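Local structure of predicted acetamidase/formamidase (3TKK) at residues 24-27 with 31-34; 75-80 with 178-183; 220-225 with 229-234; 238-243 with 283-288. The protein probably hydrolyses carbon-nitrogen bonds in linear amides such as acetamide or formamide, and binds zinc and calcium ions. One frame throughout, in Å; residues are numbered along the deposited sequence.

Contact 1. Residues 24-27 with 31-34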
# COMPACT_ATOMS: atom_id res chain seq x y z
N ILE A 24 33.78 8.08 10.63
CA ILE A 24 34.47 8.93 9.63
C ILE A 24 33.64 10.25 9.55
O ILE A 24 32.43 10.27 9.89
CB ILE A 24 34.54 8.25 8.28
CG1 ILE A 24 35.42 9.03 7.32
CG2 ILE A 24 33.10 7.95 7.67
CD1 ILE A 24 35.52 8.27 5.87
N SER A 25 34.36 11.33 9.28
CA SER A 25 33.80 12.64 8.97
C SER A 25 33.94 12.96 7.49
O SER A 25 35.03 12.80 6.92
CB SER A 25 34.54 13.78 9.75
OG SER A 25 34.12 13.78 11.05
N VAL A 26 32.85 13.44 6.88
CA VAL A 26 32.82 13.82 5.51
C VAL A 26 32.11 15.20 5.47
O VAL A 26 31.59 15.70 6.53
CB VAL A 26 32.04 12.78 4.65
CG1 VAL A 26 32.62 11.35 4.82
CG2 VAL A 26 30.52 12.79 5.03
N LYS A 27 32.09 15.80 4.27
CA LYS A 27 31.42 17.09 4.08
C LYS A 27 30.26 16.97 3.14
O LYS A 27 30.13 15.98 2.33
CB LYS A 27 32.40 18.17 3.48
CG LYS A 27 33.76 18.28 4.19
CD LYS A 27 34.72 19.29 3.40
CE LYS A 27 36.16 19.25 3.93
NZ LYS A 27 36.02 19.81 5.27
N GLU A 31 30.94 11.66 -1.47
CA GLU A 31 30.35 10.39 -1.75
C GLU A 31 30.98 9.34 -0.82
O GLU A 31 32.12 9.49 -0.49
CB GLU A 31 30.73 10.01 -3.19
CG GLU A 31 29.75 10.52 -4.24
CD GLU A 31 29.99 9.94 -5.64
OE1 GLU A 31 31.11 9.58 -6.04
OE2 GLU A 31 29.03 9.84 -6.36
N LEU A 32 30.27 8.27 -0.51
CA LEU A 32 30.83 7.09 0.12
C LEU A 32 30.37 5.79 -0.53
O LEU A 32 29.18 5.68 -0.75
CB LEU A 32 30.33 7.01 1.59
CG LEU A 32 30.90 8.11 2.46
CD1 LEU A 32 29.83 9.23 2.80
CD2 LEU A 32 31.41 7.46 3.77
N GLU A 33 31.25 4.79 -0.63
CA GLU A 33 30.85 3.40 -0.87
C GLU A 33 30.88 2.71 0.44
O GLU A 33 31.99 2.63 1.11
CB GLU A 33 31.83 2.62 -1.79
CG GLU A 33 32.14 3.34 -3.04
CD GLU A 33 32.87 2.43 -4.13
OE1 GLU A 33 32.66 1.17 -4.11
OE2 GLU A 33 33.62 2.97 -5.02
N VAL A 34 29.70 2.28 0.85
CA VAL A 34 29.49 1.82 2.18
C VAL A 34 29.26 0.29 2.14
O VAL A 34 28.29 -0.16 1.54
CB VAL A 34 28.31 2.51 2.78
CG1 VAL A 34 28.06 2.04 4.29
CG2 VAL A 34 28.50 4.09 2.87
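Strands 24-27 and 31-34, which touch through Ile24, Val26 and Leu32, keep their backbones apart: the nearest CA atoms, of Val26 and Glu31, are 8.4 Å from each other, too far for strand pairing, and the two strands face each other through side chains alone. Leu32 lies at the middle of the contact, buried, and spreads its two methyl branches over both partners. Leu32 CD1 meets Val26 CG1 at 4.0 Å, the two side chains reaching toward each other tip to tip. Leu32 CD2 turns instead to Ile24 and lies 4.3 Å from Ile24 CG2, a looser touch. Val26 presents CG1 because this methyl stands beside the backbone N and anti to the carbonyl carbon, while CG2 takes the more hindered place between N and C (chi1 -56°). The interaction is purely apolar and small, 108 Å² summed over both sides. Strand 24-27 bonds through its backbone to strand 62-69, at Phe67 and Glu69, whereas strand 31-36 pairs with strand 4-7 through Glu31; the contact thus joins the facing surfaces of two different sheets. Tyr5 packs on Ile24 and Val26, Val209 of strand 203-212 also reaches Val26, and Leu207 of that same strand lies against Leu32.

Contact 2. Residues 75-80 with 178-183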
# COMPACT_ATOMS: atom_id res chain seq x y z
N ASP A 75 18.36 20.81 10.64
CA ASP A 75 18.56 20.72 9.18
C ASP A 75 18.01 19.44 8.63
O ASP A 75 17.36 18.65 9.32
CB ASP A 75 20.09 20.67 8.88
CG ASP A 75 20.82 21.93 9.28
OD1 ASP A 75 20.14 22.96 9.51
OD2 ASP A 75 22.06 21.89 9.38
N VAL A 76 18.30 19.15 7.36
CA VAL A 76 17.76 17.93 6.89
C VAL A 76 18.95 17.30 6.20
O VAL A 76 19.74 18.03 5.56
CB VAL A 76 16.57 18.16 5.88
CG1 VAL A 76 16.37 16.95 4.98
CG2 VAL A 76 15.27 18.49 6.66
N LEU A 77 19.14 15.98 6.34
CA LEU A 77 20.22 15.36 5.51
C LEU A 77 19.64 14.64 4.35
O LEU A 77 18.80 13.74 4.53
CB LEU A 77 20.98 14.35 6.31
CG LEU A 77 22.15 13.56 5.73
CD1 LEU A 77 23.34 14.55 5.74
CD2 LEU A 77 22.47 12.32 6.63
N LYS A 78 20.14 14.98 3.15
CA LYS A 78 19.74 14.29 1.92
C LYS A 78 20.82 13.27 1.50
O LYS A 78 22.01 13.60 1.51
CB LYS A 78 19.50 15.33 0.84
CG LYS A 78 19.45 14.76 -0.62
CD LYS A 78 19.25 15.95 -1.64
CE LYS A 78 19.92 15.56 -2.96
NZ LYS A 78 19.58 16.63 -3.98
N VAL A 79 20.35 12.03 1.22
CA VAL A 79 21.21 10.91 0.96
C VAL A 79 20.76 10.36 -0.40
O VAL A 79 19.66 9.84 -0.59
CB VAL A 79 21.13 9.82 2.05
CG1 VAL A 79 22.11 8.62 1.68
CG2 VAL A 79 21.25 10.38 3.50
N LYS A 80 21.59 10.54 -1.38
CA LYS A 80 21.27 10.05 -2.72
C LYS A 80 21.84 8.63 -2.81
O LYS A 80 23.10 8.45 -2.76
CB LYS A 80 21.93 11.00 -3.74
CG LYS A 80 21.61 10.61 -5.18
CD LYS A 80 22.25 11.61 -6.24
CE LYS A 80 21.72 13.05 -6.15
NZ LYS A 80 22.17 13.65 -4.85
N ALA A 178 24.69 14.78 12.18
CA ALA A 178 23.61 13.86 11.85
C ALA A 178 23.92 12.43 12.30
O ALA A 178 23.03 11.77 12.72
CB ALA A 178 23.27 13.90 10.27
N LEU A 179 25.11 11.87 11.99
CA LEU A 179 25.44 10.45 12.31
C LEU A 179 24.61 9.44 11.50
O LEU A 179 23.69 8.73 12.01
CB LEU A 179 25.31 10.18 13.81
CG LEU A 179 26.27 11.07 14.70
CD1 LEU A 179 26.10 10.78 16.19
CD2 LEU A 179 27.86 11.00 14.48
N LEU A 180 24.99 9.32 10.25
CA LEU A 180 24.25 8.44 9.36
C LEU A 180 24.77 7.06 9.46
O LEU A 180 26.00 6.89 9.51
CB LEU A 180 24.40 8.96 7.98
CG LEU A 180 23.89 8.10 6.78
CD1 LEU A 180 22.27 8.12 6.70
CD2 LEU A 180 24.40 8.64 5.55
N ALA A 181 23.89 6.04 9.49
CA ALA A 181 24.38 4.62 9.39
C ALA A 181 23.31 3.83 8.56
O ALA A 181 22.13 4.26 8.47
CB ALA A 181 24.59 3.93 10.67
N LEU A 182 23.82 2.83 7.85
CA LEU A 182 22.95 1.98 6.94
C LEU A 182 23.30 0.49 6.97
O LEU A 182 24.44 0.07 7.20
CB LEU A 182 22.71 2.57 5.55
CG LEU A 182 24.07 2.61 4.70
CD1 LEU A 182 23.89 2.75 3.30
CD2 LEU A 182 24.74 3.85 5.11
N GLY A 183 22.34 -0.35 6.73
CA GLY A 183 22.67 -1.72 6.52
C GLY A 183 21.41 -2.47 6.08
O GLY A 183 20.50 -1.88 5.59
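In the core between two stacked beta sheets, Leu77 and Val79 of strand 76-86 meet Ala178 and, on strand 180-186, Leu180. All four residues are buried and the contact is entirely apolar. Leu77 CD2 crosses the gap and touches Ala178 CB at 4.0 Å and Leu180 CB at 4.1 Å; one methyl thereby bridges two residues of the facing segment. Its side chain and that of Leu180 cross at about a right angle. Leu77 carries CG anti to the backbone N (chi1 -180°), reaching out so that CD2 meets both residues. Val79 and Leu180 approach end on: Val79 CG2 rests against the fork of the leucine, 4.0 Å from Leu180 CD1 and 4.1 Å from Leu180 CD2. The backbones remain well separated, the nearest CA atoms, of Leu77 and Ala178, being 7.3 Å apart. Val209 of strand 203-212 packs on Leu180, while Val68 of strand 62-69 lies on Leu77. Strand 76-86 bonds to strands 168-172 and 203-212 in one sheet, and strand 180-186 pairs with strand 62-69 in the other. Such apolar side chains meeting between layers are the usual core of a beta sandwich.

Contact 3. Residues 220-225 with 229-234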
# COMPACT_ATOMS: atom_id res chain seq x y z
N PRO A 220 11.04 10.84 7.89
CA PRO A 220 11.84 10.83 6.68
C PRO A 220 10.93 10.92 5.53
O PRO A 220 9.69 10.68 5.64
CB PRO A 220 12.46 9.41 6.67
CG PRO A 220 12.50 9.12 8.17
CD PRO A 220 11.16 9.56 8.61
N VAL A 221 11.56 11.23 4.42
CA VAL A 221 10.83 11.31 3.15
C VAL A 221 11.69 10.64 2.05
O VAL A 221 12.92 10.68 2.13
CB VAL A 221 10.68 12.81 2.73
CG1 VAL A 221 10.22 12.91 1.16
CG2 VAL A 221 9.71 13.53 3.66
N VAL A 222 11.08 9.92 1.13
CA VAL A 222 11.89 9.29 0.03
C VAL A 222 11.40 9.84 -1.22
O VAL A 222 10.14 10.01 -1.46
CB VAL A 222 11.91 7.70 0.02
CG1 VAL A 222 10.54 7.16 0.15
CG2 VAL A 222 12.59 7.22 -1.39
N LYS A 223 12.33 10.16 -2.12
CA LYS A 223 11.86 10.67 -3.40
C LYS A 223 12.52 9.79 -4.45
O LYS A 223 13.71 9.55 -4.37
CB LYS A 223 12.35 12.10 -3.60
CG LYS A 223 12.08 12.65 -5.08
CD LYS A 223 12.55 14.13 -5.24
CE LYS A 223 12.49 14.60 -6.74
NZ LYS A 223 13.22 15.89 -6.78
N THR A 224 11.75 9.31 -5.43
CA THR A 224 12.29 8.44 -6.41
C THR A 224 12.15 9.27 -7.63
O THR A 224 11.79 10.47 -7.58
CB THR A 224 11.47 7.11 -6.58
OG1 THR A 224 10.19 7.48 -7.13
CG2 THR A 224 11.22 6.38 -5.13
N ALA A 225 12.47 8.67 -8.76
CA ALA A 225 12.25 9.36 -10.05
C ALA A 225 10.79 9.78 -10.32
O ALA A 225 10.53 10.80 -11.04
CB ALA A 225 12.70 8.47 -11.16
N ALA A 229 7.45 10.36 -1.08
CA ALA A 229 6.49 9.77 -0.13
C ALA A 229 6.97 10.05 1.26
O ALA A 229 8.16 9.86 1.47
CB ALA A 229 6.53 8.23 -0.30
N THR A 230 6.09 10.44 2.21
CA THR A 230 6.57 10.68 3.54
C THR A 230 6.55 9.32 4.10
O THR A 230 5.70 8.48 3.60
CB THR A 230 5.53 11.60 4.29
OG1 THR A 230 4.18 11.19 3.91
CG2 THR A 230 5.65 13.13 3.76
N ILE A 231 7.39 9.03 5.14
CA ILE A 231 7.43 7.67 5.76
C ILE A 231 7.16 7.87 7.26
O ILE A 231 7.64 8.89 7.82
CB ILE A 231 8.85 7.15 5.69
CG1 ILE A 231 9.42 7.19 4.21
CG2 ILE A 231 8.95 5.65 6.31
CD1 ILE A 231 8.73 6.29 3.37
N ALA A 232 6.39 7.01 7.92
CA ALA A 232 6.31 7.13 9.41
C ALA A 232 6.15 5.76 10.05
O ALA A 232 5.62 4.88 9.36
CB ALA A 232 5.10 7.91 9.77
N SER A 233 6.45 5.63 11.39
CA SER A 233 6.29 4.34 12.03
C SER A 233 5.57 4.59 13.36
O SER A 233 5.70 5.66 13.88
CB SER A 233 7.70 3.65 12.25
OG SER A 233 8.42 3.64 10.98
N ALA A 234 4.81 3.61 13.82
CA ALA A 234 4.00 3.58 15.04
C ALA A 234 3.63 2.16 15.33
O ALA A 234 3.83 1.25 14.51
CB ALA A 234 2.72 4.40 14.85
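Val222 and Ala229 hold the tight end of this contact, where two backbone bonds join the same pair of residues. Val222 N gives to Ala229 O at 2.9 Å, and Ala229 N returns a bond of 2.7 Å to Val222 O; in both, the donor lies nearly along the C=O axis. One residue further on, Val221 and Thr230 form a non-hydrogen-bonded pair with CA atoms 4.3 Å apart. Beyond it Ile231 N bonds to Pro220 O at 2.9 Å, with the donor tilted 27° out of the carbonyl plane. Strands 221-223 and 227-234 are the arms of an antiparallel beta hairpin set inside a large mixed sheet: Val221 and Lys223 bond onward to strand 168-172, while Thr230, Ala232 and Ala234 bond to strand 283-290. On one face Val222 CG1 packs 3.8 Å from Ile231 CD1. Val222 CG1 sits between the backbone N and the carbonyl carbon (chi1 49°) and also lies 4.2 Å from Ala229 CB. Leu162 covers Val222 and Ala229 on this side, and Met158 reaches Ile231. Across the sheet the packing is sparser: Val221 CG2 and Thr230 CG2 meet at 4.1 Å, their side chains slanting past one another. Thr230 OG1 bonds to Ala244 O of helix 237-255, so the hydroxyl of this buried threonine is satisfied by the helix. Toward the turn the surroundings open: Lys223 and Thr224 are partly exposed, Ala225 is exposed, and Thr224 OG1 bonds to the backbone N of Glu226 and of Val227.

Contact 4. Residues 238-243 with 283-288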
# COMPACT_ATOMS: atom_id res chain seq x y z
N ASP A 238 -2.43 1.86 11.28
CA ASP A 238 -3.47 2.89 11.22
C ASP A 238 -2.79 4.23 11.65
O ASP A 238 -2.87 5.20 10.93
CB ASP A 238 -4.58 2.65 12.24
CG ASP A 238 -5.56 1.54 11.86
OD1 ASP A 238 -5.89 1.36 10.73
OD2 ASP A 238 -6.12 0.88 12.74
N LYS A 239 -2.12 4.26 12.82
CA LYS A 239 -1.44 5.46 13.24
C LYS A 239 -0.32 5.75 12.19
O LYS A 239 -0.03 6.91 11.84
CB LYS A 239 -0.80 5.19 14.58
CG LYS A 239 -0.90 6.30 15.57
CD LYS A 239 0.12 6.22 16.69
CE LYS A 239 -0.54 6.56 18.12
NZ LYS A 239 0.48 7.17 19.06
N ALA A 240 0.40 4.73 11.75
CA ALA A 240 1.53 5.14 11.01
C ALA A 240 0.98 5.88 9.80
O ALA A 240 1.57 6.86 9.33
CB ALA A 240 2.56 3.96 10.60
N VAL A 241 -0.10 5.38 9.23
CA VAL A 241 -0.59 6.02 7.99
C VAL A 241 -1.06 7.47 8.30
O VAL A 241 -0.77 8.46 7.56
CB VAL A 241 -1.83 5.24 7.46
CG1 VAL A 241 -2.71 6.16 6.55
CG2 VAL A 241 -1.43 3.94 6.71
N GLU A 242 -1.72 7.61 9.46
CA GLU A 242 -2.18 8.92 9.86
C GLU A 242 -1.00 9.93 10.02
O GLU A 242 -1.11 11.10 9.62
CB GLU A 242 -2.96 8.85 11.22
CG GLU A 242 -2.86 10.15 11.92
CD GLU A 242 -3.07 10.16 13.50
OE1 GLU A 242 -4.20 9.85 13.92
OE2 GLU A 242 -2.07 10.53 14.26
N ILE A 243 0.13 9.49 10.59
CA ILE A 243 1.25 10.36 10.76
C ILE A 243 1.77 10.71 9.35
O ILE A 243 1.99 11.91 9.06
CB ILE A 243 2.40 9.69 11.56
CG1 ILE A 243 1.93 9.58 13.10
CG2 ILE A 243 3.71 10.57 11.43
CD1 ILE A 243 2.71 8.37 13.85
N LYS A 283 5.29 -0.78 12.93
CA LYS A 283 4.94 -0.91 11.41
C LYS A 283 5.24 0.41 10.78
O LYS A 283 5.28 1.42 11.47
CB LYS A 283 3.43 -1.20 11.29
CG LYS A 283 3.05 -2.33 12.45
CD LYS A 283 1.74 -2.89 12.07
CE LYS A 283 1.29 -4.18 12.88
NZ LYS A 283 2.32 -4.37 13.84
N THR A 284 5.63 0.33 9.52
CA THR A 284 6.03 1.47 8.83
C THR A 284 5.07 1.56 7.59
O THR A 284 4.81 0.59 6.84
CB THR A 284 7.45 1.32 8.36
OG1 THR A 284 8.33 1.22 9.48
CG2 THR A 284 7.85 2.53 7.54
N ALA A 285 4.59 2.79 7.35
CA ALA A 285 3.75 3.08 6.25
C ALA A 285 4.25 4.29 5.57
O ALA A 285 5.16 4.97 6.07
CB ALA A 285 2.26 3.41 6.76
N ARG A 286 3.61 4.58 4.46
CA ARG A 286 4.00 5.73 3.76
C ARG A 286 2.89 6.44 3.07
O ARG A 286 1.83 5.85 2.86
CB ARG A 286 5.13 5.41 2.83
CG ARG A 286 4.87 4.49 1.74
CD ARG A 286 6.20 3.94 1.16
NE ARG A 286 5.78 3.19 -0.04
CZ ARG A 286 5.78 1.85 -0.16
NH1 ARG A 286 6.42 1.10 0.71
NH2 ARG A 286 5.37 1.29 -1.33
N PHE A 287 3.08 7.71 2.73
CA PHE A 287 2.13 8.37 1.81
C PHE A 287 2.78 8.99 0.58
O PHE A 287 3.65 9.85 0.68
CB PHE A 287 1.31 9.42 2.59
CG PHE A 287 0.18 10.00 1.75
CD1 PHE A 287 -0.95 9.24 1.50
CD2 PHE A 287 0.21 11.34 1.33
CE1 PHE A 287 -1.99 9.71 0.72
CE2 PHE A 287 -0.88 11.82 0.55
CZ PHE A 287 -1.99 11.04 0.30
N SER A 288 2.35 8.60 -0.62
CA SER A 288 3.15 8.88 -1.79
C SER A 288 2.34 9.76 -2.71
O SER A 288 1.18 9.41 -3.01
CB SER A 288 3.30 7.53 -2.45
OG SER A 288 4.03 7.56 -3.61
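Ala240 and Val241 of helix 237-255 pack on Ala285 of strand 283-290 in a helix-on-sheet layer, the helix lying on one face of the large mixed sheet. The short segment axes come within 7.0 Å and their N-to-C directions differ by 34°. Small side chains permit the close approach: the CA atoms of Val241 and Ala285 are only 5.5 Å apart. The direct interactions are apolar. Ala285 CB points at the helix and sits between two of its residues, 3.9 Å from Ala240 CB and closer still to the valine. Ala240 CB also rests 3.8 Å from Lys283 O, a van der Waals touch with the strand backbone. Lys283 starts toward the helix with its CB, but the end of its side chain leads away. Polar interactions belong to the opposite side of the strand, where Arg286 is gripped by a salt bridge from NH2 to Asp191 and by hydrogen bonds from NE to Gln274 and from NH1 to Ser276, and where Thr284 OG1 bonds to Gln277 and to Ser233 OG. The aromatic contact is made on the helix side of the strand, by Phe287 with the ring of Phe267 of the same chain, their planes at about 45°. Between subunits, Asp238 OD1 accepts a hydrogen bond from the backbone N of Leu237 of the second subunit, and Ile275 of that subunit packs on Val241. Val241 carries CG2 beside its backbone N and anti to the carbonyl carbon (chi1 157°), which brings Val241 CG2 to 3.7 Å from Ala285 CB.

Overall arrangement
The four contacts follow one another along the chain, each closing before the next opens, and all reach the large mixed sheet. Contacts 1 and 2, with centres 10 Å apart, join this sheet to the second mixed sheet; they meet where Val34 CG1 lies 3.9 Å from Leu182 CD2. Contact 3, centred 13 Å from contact 2, is a hairpin within the large sheet. Contact 4 adds helix 237-255, its centre 9 Å from that of contact 3; strands 227-234 and 283-290 are neighbours. The centres of contacts 1 and 4 are 31 Å apart, on opposite sides of the chain's centre; the large sheet spans from the core shared with the second sheet to the side where contact 4 meets the second subunit.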